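Local coordinates for protein DNA alpha-glucosyltransferase (Enterobacteria phage T4, PDB 1XV5) that belongs to the GT-B glycosyltransferases, with two domains built on parallel sheets, and holds uridine-5'-diphosphate in a pocket of this model, at residues A[214-219]-A[268-273]. Numbering follows the deposited sequence.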
loop_
_atom_site.group_PDB
_atom_site.type_symbol
_atom_site.label_atom_id
_atom_site.label_comp_id
_atom_site.label_asym_id
_atom_site.label_seq_id
_atom_site.Cartn_x
_atom_site.Cartn_y
_atom_site.Cartn_z
ATOM N N GLN A 214 -12.302 8.111 11.897
ATOM C CA GLN A 214 -12.480 9.491 11.475
ATOM C C GLN A 214 -13.516 9.597 10.360
ATOM O O GLN A 214 -14.208 10.614 10.234
ATOM C CB GLN A 214 -11.133 10.085 11.044
ATOM C CG GLN A 214 -10.209 10.416 12.229
ATOM C CD GLN A 214 -9.725 9.187 13.002
ATOM O OE1 GLN A 214 -9.554 9.238 14.222
ATOM N NE2 GLN A 214 -9.487 8.091 12.293
ATOM N N MET A 215 -13.639 8.542 9.558
ATOM C CA MET A 215 -14.627 8.533 8.484
ATOM C C MET A 215 -16.026 8.401 9.103
ATOM O O MET A 215 -16.964 9.095 8.698
ATOM C CB MET A 215 -14.366 7.367 7.525
ATOM C CG MET A 215 -15.167 7.441 6.229
ATOM S SD MET A 215 -14.694 8.856 5.197
ATOM C CE MET A 215 -16.137 9.002 4.141
ATOM N N PHE A 216 -16.163 7.512 10.084
ATOM C CA PHE A 216 -17.447 7.329 10.762
ATOM C C PHE A 216 -17.863 8.655 11.388
ATOM O O PHE A 216 -19.029 9.049 11.332
ATOM C CB PHE A 216 -17.337 6.282 11.880
ATOM C CG PHE A 216 -17.333 4.858 11.397
ATOM C CD1 PHE A 216 -18.395 4.355 10.651
ATOM C CD2 PHE A 216 -16.284 4.004 11.728
ATOM C CE1 PHE A 216 -18.413 3.020 10.244
ATOM C CE2 PHE A 216 -16.295 2.670 11.326
ATOM C CZ PHE A 216 -17.360 2.178 10.584
ATOM N N ASP A 217 -16.889 9.337 11.985
ATOM C CA ASP A 217 -17.122 10.614 12.650
ATOM C C ASP A 217 -17.574 11.667 11.640
ATOM O O ASP A 217 -18.537 12.398 11.879
ATOM C CB ASP A 217 -15.836 11.077 13.342
ATOM C CG ASP A 217 -16.074 12.194 14.348
ATOM O OD1 ASP A 217 -15.191 13.066 14.489
ATOM O OD2 ASP A 217 -17.131 12.193 15.010
ATOM N N PHE A 218 -16.880 11.734 10.508
ATOM C CA PHE A 218 -17.216 12.707 9.475
ATOM C C PHE A 218 -18.605 12.436 8.903
ATOM O O PHE A 218 -19.340 13.365 8.581
ATOM C CB PHE A 218 -16.170 12.678 8.354
ATOM C CG PHE A 218 -16.270 13.838 7.395
ATOM C CD1 PHE A 218 -16.219 15.151 7.859
ATOM C CD2 PHE A 218 -16.382 13.618 6.027
ATOM C CE1 PHE A 218 -16.275 16.229 6.969
ATOM C CE2 PHE A 218 -16.438 14.684 5.130
ATOM C CZ PHE A 218 -16.384 15.992 5.600
ATOM N N HIS A 219 -18.968 11.164 8.774
ATOM C CA HIS A 219 -20.284 10.829 8.250
ATOM C C HIS A 219 -21.357 11.294 9.230
ATOM O O HIS A 219 -22.340 11.926 8.845
ATOM C CB HIS A 219 -20.427 9.324 8.047
ATOM C CG HIS A 219 -21.728 8.929 7.424
ATOM N ND1 HIS A 219 -22.575 7.996 7.984
ATOM C CD2 HIS A 219 -22.332 9.350 6.287
ATOM C CE1 HIS A 219 -23.644 7.860 7.220
ATOM N NE2 HIS A 219 -23.520 8.670 6.184
ATOM N N GLN A 268 -28.663 7.094 5.873
ATOM C CA GLN A 268 -28.324 5.716 6.195
ATOM C C GLN A 268 -26.995 5.701 6.925
ATOM O O GLN A 268 -26.208 6.637 6.808
ATOM C CB GLN A 268 -28.203 4.884 4.919
ATOM C CG GLN A 268 -29.441 4.936 4.052
ATOM C CD GLN A 268 -30.660 4.398 4.767
ATOM O OE1 GLN A 268 -31.779 4.850 4.532
ATOM N NE2 GLN A 268 -30.450 3.418 5.635
ATOM N N PRO A 269 -26.738 4.650 7.714
ATOM C CA PRO A 269 -25.455 4.608 8.414
ATOM C C PRO A 269 -24.399 4.288 7.365
ATOM O O PRO A 269 -24.733 4.032 6.209
ATOM C CB PRO A 269 -25.644 3.472 9.412
ATOM C CG PRO A 269 -26.580 2.550 8.696
ATOM C CD PRO A 269 -27.587 3.503 8.085
ATOM N N ALA A 270 -23.132 4.309 7.753
ATOM C CA ALA A 270 -22.075 3.990 6.801
ATOM C C ALA A 270 -22.300 2.569 6.278
ATOM O O ALA A 270 -22.638 1.664 7.044
ATOM C CB ALA A 270 -20.715 4.095 7.477
ATOM N N GLN A 271 -22.124 2.380 4.974
ATOM C CA GLN A 271 -22.290 1.065 4.357
ATOM C C GLN A 271 -20.888 0.488 4.207
ATOM O O GLN A 271 -20.034 1.098 3.575
ATOM C CB GLN A 271 -22.959 1.201 2.989
ATOM C CG GLN A 271 -24.319 1.888 3.020
ATOM C CD GLN A 271 -25.350 1.119 3.826
ATOM O OE1 GLN A 271 -25.728 1.520 4.932
ATOM N NE2 GLN A 271 -25.807 0.001 3.277
ATOM N N ILE A 272 -20.662 -0.690 4.782
ATOM C CA ILE A 272 -19.344 -1.315 4.767
ATOM C C ILE A 272 -19.224 -2.584 3.931
ATOM O O ILE A 272 -20.087 -3.455 3.990
ATOM C CB ILE A 272 -18.909 -1.690 6.207
ATOM C CG1 ILE A 272 -19.141 -0.505 7.153
ATOM C CG2 ILE A 272 -17.455 -2.144 6.217
ATOM C CD1 ILE A 272 -18.536 0.787 6.681
ATOM N N LEU A 273 -18.137 -2.673 3.166
ATOM C CA LEU A 273 -17.845 -3.849 2.346
ATOM C C LEU A 273 -16.646 -4.508 3.030
ATOM O O LEU A 273 -15.654 -3.841 3.320
ATOM C CB LEU A 273 -17.480 -3.440 0.916
ATOM C CG LEU A 273 -17.294 -4.586 -0.081
ATOM C CD1 LEU A 273 -18.579 -5.393 -0.174
ATOM C CD2 LEU A 273 -16.910 -4.032 -1.451
#
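The F216 ring meets A270 and I272 obliquely. Its CE1 corner does the touching, 3.8 Å from A270 CB. The same CE1 is 4.2 Å from I272 CD1. This is plain apolar packing: the one methyl of A270 sits beside the CD1-CE1 bond, while the tip of I272 reaches in from farther along the strand. F216 leaves the helix at a slant to the strand, and with CG anti to its own carbonyl carbon (chi1 -78°) the ring still comes nearer to it. One helical turn on, H219 points toward the strand, CG anti to the backbone N (chi1 -176°). Its imidazole meets backbone: Q268 C lies in the plane of the ring at its edge, whereas A270 N stands obliquely, 3.7 Å from ND1. NE2 is 3.4 Å from Q268 O. F216 thus packs on A270 and I272, while H219 meets Q268, P269 and A270. Helix 212-223 runs nearly antiparallel to strand 270-273, 150° between the local axes at 10.3 Å, as expected of a helix packed on one side of a parallel sheet in a Rossmann-like domain. Strand 270-273 lies between 251-254, at the sheet's outer edge, and 229-233, where M215 packs on M232 and H219 on T230.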